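Local coordinates for assembly chaperone of ribosomal protein L4 (Acl4) (Chaetomium thermophilum, PDB 5TQB), which probably serves as a dedicated chaperone that binds ribosomal protein L4 and accompanies it toward assembly into the large ribosomal subunit, at residues Asp9-Leu14 and Leu45-Gln50; Glu199-Ala204 and Ile239-Glu244; Glu206-Ser211 and Val232-Leu237. One frame throughout, in Å; residues are numbered along the deposited sequence.

Interaction 1: residues Asp9-Leu14 and Leu45-Gln50; sequences DRATTL and LTLLGQ
Asp9 O is gripped twice, by Thr13 N at 3.0 Å and by Thr13 OG1 at 3.1 Å, on the helical turn from which Ala11 and Thr12 meet Leu47. The two donors reach it from opposite faces of its carbonyl plane, and the threonine hydroxyl is satisfied within its own helix. Toward helix 41-54, Ala11 gives the apolar part of the contact and Thr12 borders it with its hydroxyl oxygen. Leu47 has its CG anti to the backbone N (chi1 177°), which extends the isobutyl group toward helix 4-16. There Leu47 CD2 rests on Ala11 CB at 3.8 Å, and both Leu47 methyls, CD1 and CD2, lie 3.9 Å from Thr12 OG1. Helix 41-54 belongs to a predicted tetratricopeptide repeat; consistent with the close helix packing of such repeats, the small Ala11 lets Leu47 come near helix 4-16. Threonine suits its place at the margin: Thr12 OG1 is hydrogen-bonded to Leu8 O of its own helix, so it can border leucine methyls without a polar partner on the other helix. Leu8 and Leu15, which flank 9-14 on the same helix, also pack against Leu47, while Thr12 and Gln50 touch apolar side chains of a chain of another protein.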
loop_
_atom_site.group_PDB
_atom_site.type_symbol
_atom_site.label_atom_id
_atom_site.label_comp_id
_atom_site.label_asym_id
_atom_site.label_seq_id
_atom_site.Cartn_x
_atom_site.Cartn_y
_atom_site.Cartn_z
ATOM N N ASP B 9 -11.899 -19.866 11.936
ATOM C CA ASP B 9 -10.461 -19.823 11.737
ATOM C C ASP B 9 -10.130 -20.185 10.297
ATOM O O ASP B 9 -9.263 -19.574 9.679
ATOM C CB ASP B 9 -9.760 -20.774 12.706
ATOM C CG ASP B 9 -10.034 -20.430 14.158
ATOM O OD1 ASP B 9 -10.524 -19.311 14.418
ATOM O OD2 ASP B 9 -9.757 -21.276 15.040
ATOM N N ARG B 10 -10.836 -21.172 9.762
ATOM C CA ARG B 10 -10.626 -21.591 8.385
ATOM C C ARG B 10 -10.942 -20.449 7.419
ATOM O O ARG B 10 -10.165 -20.162 6.512
ATOM C CB ARG B 10 -11.490 -22.813 8.073
ATOM C CG ARG B 10 -11.386 -23.324 6.646
ATOM C CD ARG B 10 -9.979 -23.785 6.298
ATOM N NE ARG B 10 -9.880 -24.163 4.888
ATOM C CZ ARG B 10 -8.762 -24.118 4.170
ATOM N NH1 ARG B 10 -7.623 -23.716 4.721
ATOM N NH2 ARG B 10 -8.782 -24.477 2.894
ATOM N N ALA B 11 -12.080 -19.795 7.618
ATOM C CA ALA B 11 -12.481 -18.701 6.746
ATOM C C ALA B 11 -11.483 -17.549 6.835
ATOM O O ALA B 11 -11.203 -16.882 5.840
ATOM C CB ALA B 11 -13.877 -18.227 7.098
ATOM N N THR B 12 -10.933 -17.335 8.025
ATOM C CA THR B 12 -9.951 -16.279 8.228
ATOM C C THR B 12 -8.660 -16.575 7.471
ATOM O O THR B 12 -8.061 -15.674 6.875
ATOM C CB THR B 12 -9.656 -16.078 9.726
ATOM O OG1 THR B 12 -10.852 -15.644 10.385
ATOM C CG2 THR B 12 -8.579 -15.023 9.937
ATOM N N THR B 13 -8.233 -17.833 7.495
ATOM C CA THR B 13 -7.056 -18.250 6.743
ATOM C C THR B 13 -7.309 -18.065 5.256
ATOM O O THR B 13 -6.441 -17.582 4.530
ATOM C CB THR B 13 -6.700 -19.725 7.012
ATOM O OG1 THR B 13 -6.461 -19.912 8.410
ATOM C CG2 THR B 13 -5.452 -20.141 6.229
ATOM N N LEU B 14 -8.503 -18.445 4.809
ATOM C CA LEU B 14 -8.879 -18.304 3.408
ATOM C C LEU B 14 -8.863 -16.836 2.990
ATOM O O LEU B 14 -8.425 -16.498 1.893
ATOM C CB LEU B 14 -10.265 -18.906 3.160
ATOM C CG LEU B 14 -10.368 -20.434 3.177
ATOM C CD1 LEU B 14 -11.824 -20.874 3.150
ATOM C CD2 LEU B 14 -9.611 -21.040 2.008
ATOM N N LEU B 45 -20.144 -12.318 12.602
ATOM C CA LEU B 45 -20.731 -11.248 11.810
ATOM C C LEU B 45 -19.657 -10.250 11.386
ATOM O O LEU B 45 -19.690 -9.724 10.274
ATOM C CB LEU B 45 -21.841 -10.562 12.605
ATOM C CG LEU B 45 -23.058 -11.451 12.861
ATOM C CD1 LEU B 45 -23.909 -10.910 14.007
ATOM C CD2 LEU B 45 -23.879 -11.587 11.588
ATOM N N THR B 46 -18.696 -10.001 12.268
ATOM C CA THR B 46 -17.573 -9.133 11.938
ATOM C C THR B 46 -16.832 -9.686 10.727
ATOM O O THR B 46 -16.538 -8.951 9.781
ATOM C CB THR B 46 -16.601 -9.011 13.124
ATOM O OG1 THR B 46 -17.246 -8.314 14.192
ATOM C CG2 THR B 46 -15.341 -8.258 12.740
ATOM N N LEU B 47 -16.546 -10.987 10.760
ATOM C CA LEU B 47 -15.804 -11.639 9.689
ATOM C C LEU B 47 -16.568 -11.570 8.376
ATOM O O LEU B 47 -15.999 -11.261 7.332
ATOM C CB LEU B 47 -15.523 -13.096 10.051
ATOM C CG LEU B 47 -14.814 -13.932 8.989
ATOM C CD1 LEU B 47 -13.466 -13.334 8.652
ATOM C CD2 LEU B 47 -14.654 -15.367 9.470
ATOM N N LEU B 48 -17.861 -11.862 8.433
ATOM C CA LEU B 48 -18.710 -11.744 7.259
ATOM C C LEU B 48 -18.716 -10.303 6.741
ATOM O O LEU B 48 -18.871 -10.064 5.543
ATOM C CB LEU B 48 -20.131 -12.209 7.586
ATOM C CG LEU B 48 -20.352 -13.722 7.528
ATOM C CD1 LEU B 48 -21.637 -14.106 8.245
ATOM C CD2 LEU B 48 -20.390 -14.193 6.090
ATOM N N GLY B 49 -18.527 -9.350 7.650
ATOM C CA GLY B 49 -18.449 -7.949 7.284
ATOM C C GLY B 49 -17.179 -7.637 6.516
ATOM O O GLY B 49 -17.233 -7.011 5.456
ATOM N N GLN B 50 -16.039 -8.064 7.063
ATOM C CA GLN B 50 -14.740 -7.898 6.410
ATOM C C GLN B 50 -14.756 -8.505 5.013
ATOM O O GLN B 50 -14.242 -7.917 4.064
ATOM C CB GLN B 50 -13.626 -8.594 7.202
ATOM C CG GLN B 50 -13.419 -8.104 8.622
ATOM C CD GLN B 50 -12.511 -9.022 9.434
ATOM O OE1 GLN B 50 -12.062 -10.057 8.949
ATOM N NE2 GLN B 50 -12.240 -8.640 10.676
#

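Interaction 2: residues Glu199-Ala204 and Ile239-Glu244; sequences ERTEEA and IEVDME
A Schellman motif closes helix 228-240, with Asp242 at positive phi as its C-prime residue, and the turn presents Val241 to Thr201 and Ala204 in the first turn of helix 201-212. Val241 CG1 meets Ala204 CB at 4.0 Å, methyl against methyl. The torsion that sets it there (chi1 -59°) holds CG1 beside the backbone N and anti to the carbonyl carbon. Next to it Thr201 CG2 approaches Val241 CB at 4.2 Å, so threonine offers its methyl to this face. Alanine, with one carbon, lets the branched valine sit close to the helix, and Ile196 of helix 185-197 touches both. Arg200, at the N-cap position, pairs with Glu203: Arg200 NH1 donates to Glu203 OE1 at 3.1 Å, nearly straight at 174°. The acceptor lies in the guanidinium plane, while the arginine meets the syn side of the carboxylate, 29° out of its plane. Val241 O, just past the end of helix 228-240, accepts from Arg205 NE. Glu240 and Asp242 pair with basic side chains of a chain of another protein. Across the two segments no hydrogen bond forms, which implies that they are joined by fit and the burial of methyl groups, while charged side chains of these turns find their partners elsewhere.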
loop_
_atom_site.group_PDB
_atom_site.type_symbol
_atom_site.label_atom_id
_atom_site.label_comp_id
_atom_site.label_asym_id
_atom_site.label_seq_id
_atom_site.Cartn_x
_atom_site.Cartn_y
_atom_site.Cartn_z
ATOM N N GLU B 199 -4.146 28.156 7.390
ATOM C CA GLU B 199 -3.225 29.082 6.739
ATOM C C GLU B 199 -1.874 29.101 7.452
ATOM O O GLU B 199 -1.179 30.120 7.459
ATOM C CB GLU B 199 -3.825 30.493 6.689
ATOM C CG GLU B 199 -5.249 30.530 6.152
ATOM C CD GLU B 199 -5.883 31.909 6.231
ATOM O OE1 GLU B 199 -5.156 32.890 6.503
ATOM O OE2 GLU B 199 -7.112 32.010 6.024
ATOM N N ARG B 200 -1.517 27.970 8.058
ATOM C CA ARG B 200 -0.209 27.797 8.685
ATOM C C ARG B 200 0.642 26.851 7.851
ATOM O O ARG B 200 0.802 25.674 8.186
ATOM C CB ARG B 200 -0.354 27.241 10.099
ATOM C CG ARG B 200 -0.924 28.234 11.109
ATOM C CD ARG B 200 -0.482 27.889 12.517
ATOM N NE ARG B 200 -1.597 27.521 13.378
ATOM C CZ ARG B 200 -1.459 26.936 14.564
ATOM N NH1 ARG B 200 -0.251 26.643 15.026
ATOM N NH2 ARG B 200 -2.530 26.635 15.287
ATOM N N THR B 201 1.192 27.381 6.764
ATOM C CA THR B 201 1.872 26.569 5.766
ATOM C C THR B 201 3.204 26.017 6.255
ATOM O O THR B 201 3.526 24.854 5.998
ATOM C CB THR B 201 2.097 27.372 4.472
ATOM O OG1 THR B 201 0.828 27.789 3.955
ATOM C CG2 THR B 201 2.812 26.534 3.418
ATOM N N GLU B 202 3.984 26.836 6.949
ATOM C CA GLU B 202 5.309 26.401 7.363
ATOM C C GLU B 202 5.210 25.279 8.390
ATOM O O GLU B 202 5.988 24.325 8.352
ATOM C CB GLU B 202 6.134 27.566 7.914
ATOM C CG GLU B 202 7.587 27.200 8.201
ATOM C CD GLU B 202 8.239 26.442 7.050
ATOM O OE1 GLU B 202 8.156 26.919 5.895
ATOM O OE2 GLU B 202 8.814 25.358 7.296
ATOM N N GLU B 203 4.242 25.383 9.294
ATOM C CA GLU B 203 4.029 24.333 10.277
ATOM C C GLU B 203 3.490 23.075 9.605
ATOM O O GLU B 203 3.739 21.966 10.071
ATOM C CB GLU B 203 3.080 24.801 11.378
ATOM C CG GLU B 203 3.640 25.944 12.209
ATOM C CD GLU B 203 2.763 26.281 13.394
ATOM O OE1 GLU B 203 2.321 27.442 13.493
ATOM O OE2 GLU B 203 2.515 25.381 14.226
ATOM N N ALA B 204 2.752 23.247 8.512
ATOM C CA ALA B 204 2.270 22.103 7.746
ATOM C C ALA B 204 3.445 21.351 7.131
ATOM O O ALA B 204 3.493 20.124 7.178
ATOM C CB ALA B 204 1.295 22.544 6.665
ATOM N N ILE B 239 1.802 18.307 -2.480
ATOM C CA ILE B 239 1.697 19.220 -3.611
ATOM C C ILE B 239 1.081 20.537 -3.137
ATOM O O ILE B 239 1.448 21.610 -3.608
ATOM C CB ILE B 239 0.852 18.615 -4.746
ATOM C CG1 ILE B 239 1.500 17.331 -5.255
ATOM C CG2 ILE B 239 0.726 19.587 -5.909
ATOM C CD1 ILE B 239 0.578 16.477 -6.098
ATOM N N GLU B 240 0.155 20.435 -2.189
ATOM C CA GLU B 240 -0.516 21.593 -1.622
ATOM C C GLU B 240 0.483 22.592 -1.045
ATOM O O GLU B 240 0.401 23.789 -1.331
ATOM C CB GLU B 240 -1.496 21.148 -0.534
ATOM C CG GLU B 240 -2.343 22.273 0.059
ATOM C CD GLU B 240 -3.447 22.743 -0.872
ATOM O OE1 GLU B 240 -4.166 21.881 -1.422
ATOM O OE2 GLU B 240 -3.598 23.973 -1.051
ATOM N N VAL B 241 1.426 22.100 -0.244
ATOM C CA VAL B 241 2.380 22.969 0.448
ATOM C C VAL B 241 3.766 22.980 -0.208
ATOM O O VAL B 241 4.777 23.201 0.462
ATOM C CB VAL B 241 2.513 22.583 1.936
ATOM C CG1 VAL B 241 1.162 22.690 2.634
ATOM C CG2 VAL B 241 3.068 21.186 2.073
ATOM N N ASP B 242 3.799 22.729 -1.515
ATOM C CA ASP B 242 4.988 22.962 -2.344
ATOM C C ASP B 242 6.185 22.069 -2.016
ATOM O O ASP B 242 7.329 22.526 -2.051
ATOM C CB ASP B 242 5.417 24.431 -2.262
ATOM C CG ASP B 242 4.300 25.386 -2.639
ATOM O OD1 ASP B 242 4.091 25.600 -3.854
ATOM O OD2 ASP B 242 3.634 25.920 -1.724
HETATM N N MSE B 243 5.917 20.804 -1.700
HETATM C CA MSE B 243 6.971 19.812 -1.524
HETATM C C MSE B 243 6.850 18.753 -2.619
HETATM O O MSE B 243 6.695 17.557 -2.350
HETATM C CB MSE B 243 6.892 19.181 -0.131
HETATM C CG MSE B 243 7.534 20.025 0.963
HETATM SE SE MSE B 243 7.411 19.182 2.723
HETATM C CE MSE B 243 5.531 19.447 2.980
ATOM N N GLU B 244 6.914 19.215 -3.864
ATOM C CA GLU B 244 6.739 18.345 -5.018
ATOM C C GLU B 244 7.872 17.328 -5.119
ATOM O O GLU B 244 7.656 16.189 -5.531
ATOM C CB GLU B 244 6.659 19.168 -6.307
ATOM C CG GLU B 244 5.473 20.123 -6.365
ATOM C CD GLU B 244 5.772 21.512 -5.794
ATOM O OE1 GLU B 244 6.823 21.699 -5.140
ATOM O OE2 GLU B 244 4.944 22.423 -6.011
#

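Interaction 3: residues Glu206-Ser211 and Val232-Leu237; sequences EALRRS and VSLVRL
Leu208 reaches from helix 201-212 across to both Leu234 and Leu237 of helix 228-240, and its two methyls divide the work. Leu208 CD2 lies 3.6 Å from Leu234 CD1 and 3.9 Å from Leu237 CD1, whereas Leu208 CD1 settles against the backbone, 3.8 Å from Leu237 O. The two pairs differ in posture: Leu208 and Leu234 slide past each other in opposite directions, but Leu208 and Leu237 meet at about a right angle. Leu234 arrives by its torsion, for with CG anti to the backbone N (chi1 174°) a side chain that does not start toward the other helix ends against it. The branched end of leucine suits this place, since Leu208 can set one methyl on two side chains and the other on the backbone. With an alanine here both methyls would be gone, and Leu234 and Leu237 would probably lose the partner against which they pack. One turn on, Ser211 OG donates to Leu208 O at 2.8 Å, so the small serine disposes of its hydroxyl within its own helix and stays compact near Leu234. Further out, Ala192 of helix 185-197, Val241 and Met243 (selenomethionine in this crystal) also pack on Leu208, and Ile196 packs on Leu237. Arg236, on the same helix, donates through NH2 to the backbone of a chain of another protein. The segment axes approach to 11.6 Å with 144° between their directions, consistent with the stacking of successive antiparallel helices in a tetratricopeptide-like helical array.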
loop_
_atom_site.group_PDB
_atom_site.type_symbol
_atom_site.label_atom_id
_atom_site.label_comp_id
_atom_site.label_asym_id
_atom_site.label_seq_id
_atom_site.Cartn_x
_atom_site.Cartn_y
_atom_site.Cartn_z
ATOM N N GLU B 206 6.540 21.425 8.191
ATOM C CA GLU B 206 7.258 20.868 9.330
ATOM C C GLU B 206 6.658 19.528 9.755
ATOM O O GLU B 206 7.384 18.566 10.019
ATOM C CB GLU B 206 7.204 21.854 10.495
ATOM C CG GLU B 206 8.057 21.479 11.694
ATOM C CD GLU B 206 7.908 22.468 12.838
ATOM O OE1 GLU B 206 8.920 22.763 13.511
ATOM O OE2 GLU B 206 6.776 22.952 13.064
ATOM N N ALA B 207 5.330 19.472 9.806
ATOM C CA ALA B 207 4.620 18.265 10.211
ATOM C C ALA B 207 4.796 17.147 9.192
ATOM O O ALA B 207 5.024 15.995 9.561
ATOM C CB ALA B 207 3.144 18.567 10.405
ATOM N N LEU B 208 4.686 17.486 7.913
ATOM C CA LEU B 208 4.797 16.494 6.851
ATOM C C LEU B 208 6.209 15.920 6.757
ATOM O O LEU B 208 6.392 14.725 6.521
ATOM C CB LEU B 208 4.398 17.115 5.515
ATOM C CG LEU B 208 2.899 17.315 5.280
ATOM C CD1 LEU B 208 2.663 18.130 4.019
ATOM C CD2 LEU B 208 2.159 15.988 5.194
ATOM N N ARG B 209 7.204 16.780 6.942
ATOM C CA ARG B 209 8.599 16.361 6.946
ATOM C C ARG B 209 8.839 15.380 8.089
ATOM O O ARG B 209 9.674 14.479 7.986
ATOM C CB ARG B 209 9.511 17.582 7.105
ATOM C CG ARG B 209 10.599 17.727 6.045
ATOM C CD ARG B 209 10.721 19.174 5.568
ATOM N NE ARG B 209 10.692 20.127 6.677
ATOM C CZ ARG B 209 10.376 21.416 6.560
ATOM N NH1 ARG B 209 10.054 21.931 5.379
ATOM N NH2 ARG B 209 10.375 22.193 7.633
ATOM N N ARG B 210 8.093 15.553 9.175
ATOM C CA ARG B 210 8.219 14.674 10.330
ATOM C C ARG B 210 7.582 13.311 10.079
ATOM O O ARG B 210 8.143 12.283 10.455
ATOM C CB ARG B 210 7.593 15.314 11.566
ATOM C CG ARG B 210 7.563 14.382 12.754
ATOM C CD ARG B 210 7.464 15.135 14.051
ATOM N NE ARG B 210 7.526 14.228 15.188
ATOM C CZ ARG B 210 7.479 14.615 16.456
ATOM N NH1 ARG B 210 7.370 15.902 16.757
ATOM N NH2 ARG B 210 7.539 13.712 17.425
ATOM N N SER B 211 6.410 13.305 9.450
ATOM C CA SER B 211 5.717 12.062 9.150
ATOM C C SER B 211 6.530 11.213 8.182
ATOM O O SER B 211 6.580 9.994 8.312
ATOM C CB SER B 211 4.340 12.340 8.549
ATOM O OG SER B 211 4.454 12.895 7.252
ATOM N N VAL B 232 -1.845 8.273 -0.635
ATOM C CA VAL B 232 -2.453 9.086 -1.674
ATOM C C VAL B 232 -2.790 10.446 -1.070
ATOM O O VAL B 232 -2.447 11.486 -1.633
ATOM C CB VAL B 232 -3.720 8.425 -2.251
ATOM C CG1 VAL B 232 -4.420 9.356 -3.246
ATOM C CG2 VAL B 232 -3.368 7.110 -2.923
ATOM N N SER B 233 -3.451 10.425 0.084
ATOM C CA SER B 233 -3.789 11.643 0.808
ATOM C C SER B 233 -2.533 12.456 1.080
ATOM O O SER B 233 -2.541 13.693 0.991
ATOM C CB SER B 233 -4.488 11.292 2.121
ATOM O OG SER B 233 -4.462 12.372 3.037
ATOM N N LEU B 234 -1.450 11.755 1.399
ATOM C CA LEU B 234 -0.177 12.408 1.671
ATOM C C LEU B 234 0.304 13.211 0.461
ATOM O O LEU B 234 0.717 14.359 0.602
ATOM C CB LEU B 234 0.877 11.375 2.065
ATOM C CG LEU B 234 2.296 11.909 2.246
ATOM C CD1 LEU B 234 2.351 12.895 3.408
ATOM C CD2 LEU B 234 3.258 10.763 2.452
ATOM N N VAL B 235 0.244 12.606 -0.722
ATOM C CA VAL B 235 0.706 13.271 -1.937
ATOM C C VAL B 235 -0.049 14.578 -2.182
ATOM O O VAL B 235 0.543 15.561 -2.628
ATOM C CB VAL B 235 0.571 12.356 -3.166
ATOM C CG1 VAL B 235 0.840 13.115 -4.452
ATOM C CG2 VAL B 235 1.538 11.193 -3.060
ATOM N N ARG B 236 -1.350 14.577 -1.898
ATOM C CA ARG B 236 -2.179 15.763 -2.080
ATOM C C ARG B 236 -1.716 16.860 -1.124
ATOM O O ARG B 236 -1.634 18.030 -1.503
ATOM C CB ARG B 236 -3.658 15.433 -1.847
ATOM C CG ARG B 236 -4.288 14.556 -2.930
ATOM C CD ARG B 236 -5.635 13.964 -2.489
ATOM N NE ARG B 236 -6.653 14.985 -2.217
ATOM C CZ ARG B 236 -7.643 15.330 -3.045
ATOM N NH1 ARG B 236 -7.783 14.745 -4.229
ATOM N NH2 ARG B 236 -8.511 16.271 -2.686
ATOM N N LEU B 237 -1.385 16.469 0.103
ATOM C CA LEU B 237 -0.854 17.404 1.088
ATOM C C LEU B 237 0.503 17.963 0.662
ATOM O O LEU B 237 0.789 19.135 0.885
ATOM C CB LEU B 237 -0.716 16.731 2.455
ATOM C CG LEU B 237 -2.000 16.234 3.126
ATOM C CD1 LEU B 237 -1.655 15.540 4.422
ATOM C CD2 LEU B 237 -2.971 17.358 3.378
#

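How the interactions relate
All three contacts are largely buried and have no hydrogen bond between their segments; in interaction 3 every touching residue is buried, whereas interactions 1 and 2 each include a partly exposed threonine. Interaction 1 joins helices 4-16 and 41-54, on the opposite side of the chain's centre from the others, its centre 42 Å from that of interaction 2. Interactions 2 and 3 hold the same helices, 201-212 and 228-240, their centres 9 Å apart. Interaction 3 joins helix bodies through leucines; interaction 2 joins one helix start to the other's end through smaller groups. Leu208 of interaction 3 packs on Val241 and Met243 of interaction 2, and a long, weak Glu202-Arg209 ion pair joins them too.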